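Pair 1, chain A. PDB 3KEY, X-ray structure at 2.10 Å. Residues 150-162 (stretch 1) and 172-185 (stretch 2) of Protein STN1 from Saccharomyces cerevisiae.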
# COMPACT_ATOMS: atom_id res chain seq x y z
N TYR A 150 -0.55 14.29 14.29
CA TYR A 150 -1.01 15.66 14.43
C TYR A 150 -2.47 15.75 14.83
O TYR A 150 -3.30 16.25 14.07
CB TYR A 150 -0.78 16.45 13.13
CG TYR A 150 0.65 16.40 12.65
CD1 TYR A 150 1.15 15.26 12.02
CD2 TYR A 150 1.52 17.47 12.87
CE1 TYR A 150 2.48 15.17 11.63
CE2 TYR A 150 2.86 17.40 12.48
CZ TYR A 150 3.33 16.24 11.86
OH TYR A 150 4.65 16.13 11.46
N PRO A 151 -2.81 15.25 16.03
CA PRO A 151 -4.21 15.30 16.49
C PRO A 151 -4.73 16.72 16.70
O PRO A 151 -5.94 16.94 16.73
CB PRO A 151 -4.19 14.46 17.77
CG PRO A 151 -2.77 14.58 18.24
CD PRO A 151 -1.98 14.49 16.98
N GLU A 152 -3.82 17.68 16.84
CA GLU A 152 -4.23 19.08 17.05
C GLU A 152 -4.61 19.73 15.73
O GLU A 152 -5.22 20.80 15.70
CB GLU A 152 -3.09 19.88 17.70
CG GLU A 152 -2.49 19.22 18.93
CD GLU A 152 -1.24 18.40 18.60
OE1 GLU A 152 -1.14 17.86 17.48
OE2 GLU A 152 -0.36 18.30 19.49
N VAL A 153 -4.26 19.07 14.63
CA VAL A 153 -4.55 19.62 13.31
C VAL A 153 -5.60 18.82 12.52
O VAL A 153 -6.60 19.38 12.07
CB VAL A 153 -3.26 19.74 12.49
CG1 VAL A 153 -3.54 20.42 11.16
CG2 VAL A 153 -2.23 20.54 13.28
N LEU A 154 -5.37 17.52 12.35
CA LEU A 154 -6.29 16.68 11.58
C LEU A 154 -7.26 15.94 12.51
O LEU A 154 -6.85 15.08 13.28
CB LEU A 154 -5.50 15.63 10.77
CG LEU A 154 -5.95 15.25 9.35
CD1 LEU A 154 -5.49 13.82 9.07
CD2 LEU A 154 -7.43 15.36 9.19
N LYS A 155 -8.54 16.28 12.41
CA LYS A 155 -9.56 15.64 13.23
C LYS A 155 -10.11 14.36 12.58
O LYS A 155 -10.19 13.31 13.22
CB LYS A 155 -10.71 16.61 13.49
CG LYS A 155 -11.78 16.10 14.44
CD LYS A 155 -12.88 17.14 14.63
CE LYS A 155 -13.99 16.64 15.55
NZ LYS A 155 -15.13 17.60 15.57
N ASN A 156 -10.49 14.45 11.30
CA ASN A 156 -11.02 13.31 10.53
C ASN A 156 -10.65 13.43 9.05
O ASN A 156 -10.27 14.50 8.57
CB ASN A 156 -12.55 13.24 10.62
CG ASN A 156 -13.04 12.72 11.96
OD1 ASN A 156 -12.69 11.61 12.37
ND2 ASN A 156 -13.86 13.52 12.64
N TRP A 157 -10.78 12.32 8.33
CA TRP A 157 -10.48 12.29 6.90
C TRP A 157 -11.31 11.22 6.19
O TRP A 157 -11.72 10.25 6.81
CB TRP A 157 -8.99 12.01 6.64
CG TRP A 157 -8.50 10.69 7.15
CD1 TRP A 157 -7.89 10.44 8.35
CD2 TRP A 157 -8.61 9.42 6.49
NE1 TRP A 157 -7.62 9.10 8.48
CE2 TRP A 157 -8.04 8.45 7.35
CE3 TRP A 157 -9.12 9.00 5.25
CZ2 TRP A 157 -7.99 7.08 7.02
CZ3 TRP A 157 -9.07 7.65 4.91
CH2 TRP A 157 -8.50 6.70 5.80
N TRP A 158 -11.55 11.42 4.90
CA TRP A 158 -12.28 10.47 4.08
C TRP A 158 -11.69 10.55 2.67
O TRP A 158 -11.16 11.58 2.27
CB TRP A 158 -13.77 10.83 3.98
CG TRP A 158 -14.51 10.89 5.27
CD1 TRP A 158 -15.32 9.92 5.80
CD2 TRP A 158 -14.55 11.99 6.19
NE1 TRP A 158 -15.87 10.36 6.99
CE2 TRP A 158 -15.42 11.63 7.25
CE3 TRP A 158 -13.94 13.26 6.21
CZ2 TRP A 158 -15.69 12.48 8.33
CZ3 TRP A 158 -14.22 14.11 7.29
CH2 TRP A 158 -15.08 13.71 8.33
N ILE A 159 -11.80 9.45 1.93
CA ILE A 159 -11.33 9.43 0.56
C ILE A 159 -12.47 8.94 -0.33
O ILE A 159 -13.02 7.86 -0.09
CB ILE A 159 -10.12 8.49 0.37
CG1 ILE A 159 -8.93 9.01 1.19
CG2 ILE A 159 -9.75 8.39 -1.11
CD1 ILE A 159 -7.67 8.17 1.03
N ASP A 160 -12.84 9.75 -1.32
CA ASP A 160 -13.90 9.39 -2.27
C ASP A 160 -13.28 9.09 -3.63
O ASP A 160 -12.18 9.54 -3.93
CB ASP A 160 -14.89 10.54 -2.47
CG ASP A 160 -15.89 10.66 -1.35
OD1 ASP A 160 -15.97 9.75 -0.51
OD2 ASP A 160 -16.62 11.67 -1.32
N LEU A 161 -13.99 8.32 -4.45
CA LEU A 161 -13.51 8.02 -5.79
C LEU A 161 -14.17 9.02 -6.73
O LEU A 161 -15.37 9.28 -6.61
CB LEU A 161 -13.89 6.60 -6.20
CG LEU A 161 -13.19 5.44 -5.48
CD1 LEU A 161 -13.56 4.13 -6.17
CD2 LEU A 161 -11.69 5.63 -5.50
N ASP A 162 -13.40 9.59 -7.64
CA ASP A 162 -13.94 10.56 -8.58
C ASP A 162 -14.22 9.93 -9.94
O ASP A 162 -14.61 10.63 -10.88
CB ASP A 162 -12.98 11.74 -8.75
CG ASP A 162 -12.72 12.46 -7.44
OD1 ASP A 162 -13.54 12.32 -6.51
OD2 ASP A 162 -11.70 13.18 -7.34
N SER A 172 -10.21 8.19 -12.59
CA SER A 172 -9.43 9.31 -13.09
C SER A 172 -8.73 9.94 -11.89
O SER A 172 -7.81 10.73 -12.04
CB SER A 172 -10.33 10.34 -13.79
OG SER A 172 -11.09 11.09 -12.87
N GLY A 173 -9.19 9.59 -10.69
CA GLY A 173 -8.58 10.13 -9.49
C GLY A 173 -9.37 9.90 -8.21
O GLY A 173 -10.38 9.20 -8.21
N ILE A 174 -8.90 10.50 -7.12
CA ILE A 174 -9.56 10.37 -5.83
C ILE A 174 -9.83 11.76 -5.28
O ILE A 174 -9.25 12.76 -5.73
CB ILE A 174 -8.69 9.56 -4.83
CG1 ILE A 174 -7.38 10.29 -4.53
CG2 ILE A 174 -8.38 8.18 -5.41
CD1 ILE A 174 -6.52 9.57 -3.50
N LEU A 175 -10.72 11.84 -4.31
CA LEU A 175 -11.08 13.10 -3.70
C LEU A 175 -10.81 12.99 -2.20
O LEU A 175 -11.40 12.15 -1.51
CB LEU A 175 -12.57 13.39 -3.97
CG LEU A 175 -13.14 14.76 -3.62
CD1 LEU A 175 -12.52 15.82 -4.53
CD2 LEU A 175 -14.67 14.75 -3.77
N LEU A 176 -9.89 13.81 -1.71
CA LEU A 176 -9.54 13.81 -0.30
C LEU A 176 -10.39 14.79 0.50
O LEU A 176 -10.53 15.95 0.13
CB LEU A 176 -8.06 14.17 -0.12
CG LEU A 176 -7.03 13.36 -0.93
CD1 LEU A 176 -5.67 14.00 -0.76
CD2 LEU A 176 -7.00 11.90 -0.45
N HIS A 177 -10.98 14.31 1.59
CA HIS A 177 -11.78 15.15 2.47
C HIS A 177 -11.04 15.25 3.79
O HIS A 177 -10.67 14.23 4.37
CB HIS A 177 -13.16 14.55 2.73
CG HIS A 177 -14.04 14.49 1.52
ND1 HIS A 177 -14.11 13.39 0.70
CD2 HIS A 177 -14.86 15.42 0.98
CE1 HIS A 177 -14.94 13.63 -0.30
NE2 HIS A 177 -15.41 14.86 -0.15
N LEU A 178 -10.80 16.47 4.25
CA LEU A 178 -10.09 16.67 5.51
C LEU A 178 -10.92 17.56 6.44
O LEU A 178 -11.48 18.57 6.02
CB LEU A 178 -8.73 17.33 5.25
CG LEU A 178 -7.81 16.63 4.24
CD1 LEU A 178 -6.54 17.48 3.99
CD2 LEU A 178 -7.44 15.24 4.76
N GLU A 179 -11.01 17.15 7.70
CA GLU A 179 -11.74 17.93 8.70
C GLU A 179 -10.68 18.31 9.74
O GLU A 179 -9.91 17.46 10.19
CB GLU A 179 -12.85 17.10 9.34
CG GLU A 179 -13.53 17.82 10.51
CD GLU A 179 -14.69 17.03 11.10
OE1 GLU A 179 -14.59 15.79 11.21
OE2 GLU A 179 -15.70 17.66 11.48
N TYR A 180 -10.64 19.58 10.10
CA TYR A 180 -9.65 20.07 11.05
C TYR A 180 -10.09 20.17 12.51
O TYR A 180 -11.25 20.45 12.81
CB TYR A 180 -9.11 21.41 10.55
CG TYR A 180 -8.46 21.29 9.19
CD1 TYR A 180 -9.18 21.54 8.02
CD2 TYR A 180 -7.15 20.84 9.07
CE1 TYR A 180 -8.60 21.34 6.75
CE2 TYR A 180 -6.56 20.63 7.82
CZ TYR A 180 -7.29 20.88 6.66
OH TYR A 180 -6.69 20.67 5.43
N ALA A 181 -9.13 19.95 13.41
CA ALA A 181 -9.39 20.00 14.84
C ALA A 181 -9.55 21.44 15.34
O ALA A 181 -9.15 22.39 14.67
CB ALA A 181 -8.26 19.30 15.61
N ALA A 182 -10.12 21.57 16.53
CA ALA A 182 -10.35 22.87 17.15
C ALA A 182 -9.10 23.75 17.29
O ALA A 182 -9.12 24.92 16.88
CB ALA A 182 -11.00 22.67 18.53
N ALA A 183 -8.03 23.20 17.86
CA ALA A 183 -6.78 23.94 18.05
C ALA A 183 -6.30 24.66 16.79
O ALA A 183 -6.00 25.86 16.84
CB ALA A 183 -5.69 22.99 18.57
N TYR A 184 -6.22 23.94 15.68
CA TYR A 184 -5.77 24.50 14.40
C TYR A 184 -6.85 25.44 13.88
O TYR A 184 -6.58 26.33 13.08
CB TYR A 184 -5.51 23.37 13.40
CG TYR A 184 -4.89 23.81 12.09
CD1 TYR A 184 -3.74 24.61 12.07
CD2 TYR A 184 -5.42 23.40 10.87
CE1 TYR A 184 -3.13 24.98 10.87
CE2 TYR A 184 -4.83 23.76 9.66
CZ TYR A 184 -3.68 24.55 9.66
OH TYR A 184 -3.11 24.92 8.47
N SER A 185 -8.07 25.22 14.37
CA SER A 185 -9.25 26.00 14.03
C SER A 185 -9.93 25.48 12.78
O SER A 185 -10.55 24.42 12.81
CB SER A 185 -8.89 27.49 13.86
OG SER A 185 -10.05 28.28 13.70
O HOH W 1 -17.56 16.67 13.60

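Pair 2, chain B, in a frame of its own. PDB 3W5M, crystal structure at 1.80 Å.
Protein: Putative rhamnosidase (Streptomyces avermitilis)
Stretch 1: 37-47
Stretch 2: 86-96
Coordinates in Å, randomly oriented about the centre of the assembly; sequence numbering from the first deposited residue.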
# COMPACT_ATOMS: atom_id res chain seq x y z
N GLY B 37 39.87 -0.49 -10.07
CA GLY B 37 39.99 0.73 -10.89
C GLY B 37 39.41 0.71 -12.30
O GLY B 37 39.95 1.39 -13.17
N ARG B 38 38.32 -0.03 -12.51
CA ARG B 38 37.74 -0.25 -13.84
C ARG B 38 36.65 0.76 -14.19
O ARG B 38 35.79 1.07 -13.36
CB ARG B 38 37.15 -1.66 -13.97
CG ARG B 38 38.05 -2.80 -13.52
CD ARG B 38 39.44 -2.74 -14.12
NE ARG B 38 39.50 -3.07 -15.55
CZ ARG B 38 39.45 -4.31 -16.05
NH1 ARG B 38 39.31 -5.37 -15.27
NH2 ARG B 38 39.53 -4.48 -17.37
N ARG B 39 36.71 1.26 -15.43
CA ARG B 39 35.71 2.17 -15.95
C ARG B 39 35.32 1.68 -17.34
O ARG B 39 36.13 1.07 -18.05
CB ARG B 39 36.28 3.59 -16.11
CG ARG B 39 36.64 4.32 -14.83
CD ARG B 39 37.20 5.71 -15.14
NE ARG B 39 38.36 5.66 -16.04
CZ ARG B 39 38.34 5.99 -17.34
NH1 ARG B 39 37.22 6.39 -17.92
NH2 ARG B 39 39.45 5.91 -18.06
N GLN B 40 34.09 1.97 -17.73
CA GLN B 40 33.63 1.69 -19.08
C GLN B 40 33.91 2.88 -20.02
O GLN B 40 33.60 4.01 -19.70
CB GLN B 40 32.13 1.36 -19.08
CG GLN B 40 31.50 1.21 -20.46
CD GLN B 40 29.99 1.23 -20.38
OE1 GLN B 40 29.38 0.33 -19.79
NE2 GLN B 40 29.38 2.25 -20.98
N SER B 41 34.50 2.58 -21.18
CA SER B 41 34.72 3.57 -22.24
C SER B 41 33.67 3.47 -23.34
O SER B 41 33.36 4.48 -23.98
CB SER B 41 36.14 3.48 -22.85
OG SER B 41 36.45 2.17 -23.27
N ALA B 42 33.13 2.27 -23.57
CA ALA B 42 32.16 2.07 -24.65
C ALA B 42 31.24 0.91 -24.36
O ALA B 42 31.58 0.06 -23.54
CB ALA B 42 32.91 1.84 -25.97
N TYR B 43 30.10 0.86 -25.05
CA TYR B 43 29.22 -0.31 -24.97
C TYR B 43 28.64 -0.62 -26.33
O TYR B 43 28.66 0.23 -27.22
CB TYR B 43 28.06 -0.09 -23.97
CG TYR B 43 27.09 1.01 -24.38
CD1 TYR B 43 26.01 0.73 -25.24
CD2 TYR B 43 27.22 2.32 -23.90
CE1 TYR B 43 25.12 1.72 -25.62
CE2 TYR B 43 26.31 3.31 -24.27
CZ TYR B 43 25.28 3.00 -25.15
OH TYR B 43 24.36 3.96 -25.53
N GLN B 44 28.10 -1.81 -26.48
CA GLN B 44 27.38 -2.17 -27.68
C GLN B 44 26.25 -3.07 -27.32
O GLN B 44 26.46 -4.13 -26.72
CB GLN B 44 28.30 -2.90 -28.67
CG GLN B 44 27.59 -3.50 -29.88
CD GLN B 44 28.54 -4.18 -30.85
OE1 GLN B 44 29.67 -4.52 -30.49
NE2 GLN B 44 28.08 -4.41 -32.09
N VAL B 45 25.04 -2.68 -27.74
CA VAL B 45 23.86 -3.48 -27.48
C VAL B 45 23.32 -4.11 -28.76
O VAL B 45 23.23 -3.46 -29.79
CB VAL B 45 22.74 -2.64 -26.82
CG1 VAL B 45 21.46 -3.46 -26.68
CG2 VAL B 45 23.22 -2.07 -25.48
N ARG B 46 22.97 -5.38 -28.69
CA ARG B 46 22.26 -6.02 -29.80
C ARG B 46 20.95 -6.56 -29.33
O ARG B 46 20.85 -7.05 -28.22
CB ARG B 46 23.07 -7.18 -30.34
CG ARG B 46 24.35 -6.78 -31.03
CD ARG B 46 25.08 -8.06 -31.36
NE ARG B 46 26.15 -7.82 -32.32
CZ ARG B 46 27.01 -8.74 -32.71
NH1 ARG B 46 26.94 -9.98 -32.22
NH2 ARG B 46 27.94 -8.41 -33.59
N VAL B 47 19.94 -6.47 -30.20
CA VAL B 47 18.60 -6.97 -29.93
C VAL B 47 18.18 -7.78 -31.15
O VAL B 47 18.40 -7.34 -32.29
CB VAL B 47 17.58 -5.81 -29.73
CG1 VAL B 47 16.23 -6.35 -29.30
CG2 VAL B 47 18.09 -4.77 -28.74
N TYR B 86 11.83 -9.85 -27.11
CA TYR B 86 13.06 -9.31 -27.64
C TYR B 86 14.25 -9.82 -26.85
O TYR B 86 14.34 -9.60 -25.63
CB TYR B 86 13.05 -7.78 -27.61
CG TYR B 86 12.05 -7.21 -28.59
CD1 TYR B 86 12.40 -7.05 -29.94
CD2 TYR B 86 10.75 -6.90 -28.21
CE1 TYR B 86 11.48 -6.55 -30.86
CE2 TYR B 86 9.82 -6.40 -29.13
CZ TYR B 86 10.20 -6.22 -30.45
OH TYR B 86 9.30 -5.71 -31.37
N PHE B 87 15.17 -10.48 -27.54
CA PHE B 87 16.38 -10.99 -26.90
C PHE B 87 17.47 -9.95 -27.03
O PHE B 87 17.52 -9.19 -28.01
CB PHE B 87 16.79 -12.33 -27.49
CG PHE B 87 15.85 -13.44 -27.17
CD1 PHE B 87 14.73 -13.65 -27.96
CD2 PHE B 87 16.06 -14.28 -26.07
CE1 PHE B 87 13.85 -14.68 -27.67
CE2 PHE B 87 15.19 -15.31 -25.78
CZ PHE B 87 14.08 -15.51 -26.59
N TRP B 88 18.29 -9.82 -25.98
CA TRP B 88 19.34 -8.85 -26.01
C TRP B 88 20.58 -9.28 -25.27
O TRP B 88 20.57 -10.16 -24.42
CB TRP B 88 18.88 -7.46 -25.52
CG TRP B 88 18.67 -7.35 -24.02
CD1 TRP B 88 17.67 -7.91 -23.30
CD2 TRP B 88 19.50 -6.64 -23.10
NE1 TRP B 88 17.83 -7.60 -21.96
CE2 TRP B 88 18.94 -6.80 -21.82
CE3 TRP B 88 20.66 -5.86 -23.25
CZ2 TRP B 88 19.49 -6.21 -20.68
CZ3 TRP B 88 21.23 -5.28 -22.10
CH2 TRP B 88 20.63 -5.45 -20.83
N SER B 89 21.66 -8.61 -25.62
CA SER B 89 22.96 -8.89 -25.11
C SER B 89 23.73 -7.60 -25.21
O SER B 89 23.49 -6.80 -26.10
CB SER B 89 23.62 -9.98 -25.96
OG SER B 89 24.76 -10.51 -25.30
N VAL B 90 24.66 -7.41 -24.29
CA VAL B 90 25.54 -6.24 -24.32
C VAL B 90 26.99 -6.69 -24.04
O VAL B 90 27.23 -7.74 -23.40
CB VAL B 90 25.08 -5.17 -23.29
CG1 VAL B 90 25.13 -5.69 -21.85
CG2 VAL B 90 25.88 -3.89 -23.40
N ARG B 91 27.93 -5.91 -24.53
CA ARG B 91 29.34 -6.06 -24.21
C ARG B 91 29.89 -4.67 -24.06
O ARG B 91 29.32 -3.71 -24.57
CB ARG B 91 30.12 -6.86 -25.27
CG ARG B 91 30.17 -6.22 -26.64
CD ARG B 91 31.32 -6.83 -27.44
NE ARG B 91 31.32 -6.37 -28.82
CZ ARG B 91 32.05 -6.91 -29.78
NH1 ARG B 91 32.84 -7.95 -29.49
NH2 ARG B 91 32.00 -6.42 -31.02
N VAL B 92 30.98 -4.56 -23.31
CA VAL B 92 31.56 -3.26 -23.05
C VAL B 92 33.06 -3.31 -23.26
O VAL B 92 33.66 -4.40 -23.29
CB VAL B 92 31.31 -2.83 -21.58
CG1 VAL B 92 29.82 -2.75 -21.26
CG2 VAL B 92 32.00 -3.80 -20.63
N TRP B 93 33.64 -2.13 -23.37
CA TRP B 93 35.08 -1.93 -23.45
C TRP B 93 35.53 -1.18 -22.19
O TRP B 93 34.97 -0.13 -21.85
CB TRP B 93 35.43 -1.12 -24.70
CG TRP B 93 35.24 -1.92 -25.98
CD1 TRP B 93 36.23 -2.53 -26.73
CD2 TRP B 93 34.00 -2.20 -26.67
NE1 TRP B 93 35.67 -3.17 -27.81
CE2 TRP B 93 34.31 -2.99 -27.80
CE3 TRP B 93 32.65 -1.87 -26.43
CZ2 TRP B 93 33.32 -3.45 -28.69
CZ3 TRP B 93 31.68 -2.33 -27.31
CH2 TRP B 93 32.02 -3.10 -28.43
N ASP B 94 36.53 -1.73 -21.50
CA ASP B 94 37.13 -1.05 -20.34
C ASP B 94 37.93 0.17 -20.81
O ASP B 94 38.02 0.44 -22.00
CB ASP B 94 37.98 -2.02 -19.51
CG ASP B 94 39.07 -2.72 -20.32
OD1 ASP B 94 39.64 -2.09 -21.23
OD2 ASP B 94 39.35 -3.91 -20.04
N ALA B 95 38.53 0.91 -19.87
CA ALA B 95 39.25 2.14 -20.20
C ALA B 95 40.53 1.94 -21.04
O ALA B 95 41.10 2.90 -21.54
CB ALA B 95 39.57 2.92 -18.93
N ASP B 96 40.98 0.69 -21.19
CA ASP B 96 42.12 0.38 -22.05
C ASP B 96 41.71 0.07 -23.48
O ASP B 96 42.43 0.41 -24.43
CB ASP B 96 42.93 -0.78 -21.47
CG ASP B 96 43.60 -0.40 -20.16
OD1 ASP B 96 43.91 0.80 -19.98
OD2 ASP B 96 43.81 -1.29 -19.31
O HOH W 2 39.34 -0.11 -16.92

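What backbone arrangement do the two pairs share? Each is a pair of neighbouring antiparallel strands, with an angle of 152° between strand directions in pair 1 and 161° in pair 2, and 14 central residues superpose with an RMSD of 0.5 Å. Hydrogen-bonded pairs alternate with non-hydrogen-bonded ones: Asn A156 with Glu A179, Trp A158 with His A177 and Asp A160 with Leu A175 correspond to Ala B42 with Trp B93, Gln B44 with Arg B91 and Arg B46 with Ser B89. In pair 1 the rungs are short, as from Asp A160 N to Leu A175 O (2.8 Å); the matching bond from Arg B46 N to Ser B89 O is 3.0 Å.

How does the ladder change at the start of the first strand? In pair 1 a beta bulge shifts the register by one, so that two successive amides share one carbonyl: Lys A155 N lies 2.9 Å from Glu A179 O, and Asn A156 N lies 3.3 Å from the same Glu A179 O. Pair 2 places Ser B41 and Ala B42 at these positions. Ser B41 N donates to Trp B93 O at 2.8 Å, while the bond from Ala B42 N to Trp B93 O is weak at 3.5 Å.

How is the face bearing Trp A157 and Tyr B43 packed? Apolar contacts dominate between the strands here, and the two aromatic side chains nearly coincide, both with chi1 in p. Trp A157 CB meets Leu A178 CD2 at 4.0 Å, much as Tyr B43 CB meets Val B92 CG1 at 4.2 Å. One step along, Ile A159 CG1 packs on Leu A176 CD2 at 3.8 Å; two valines suffice in pair 2, where Val B45 CG2 lies 3.8 Å from Val B90 CG2.

How do the side chains differ on the other face? Here polar and aromatic roles are redistributed. In pair 1, Asn A156 ND2 donates to Glu A179 OE1 at 2.8 Å, and the same Glu A179 OE1 lies near the plane of the Trp A158 ring, 3.6 Å from Trp A158 CH2. Pair 2 puts the indole on the second strand: Trp B93 CE3 packs against Ala B42 CB at 3.7 Å. Gln B44, matching Trp A158, instead gathers two bonds, its OE1 accepting from Arg B91 NE at 3.0 Å and Arg B91 NH2 at 3.1 Å.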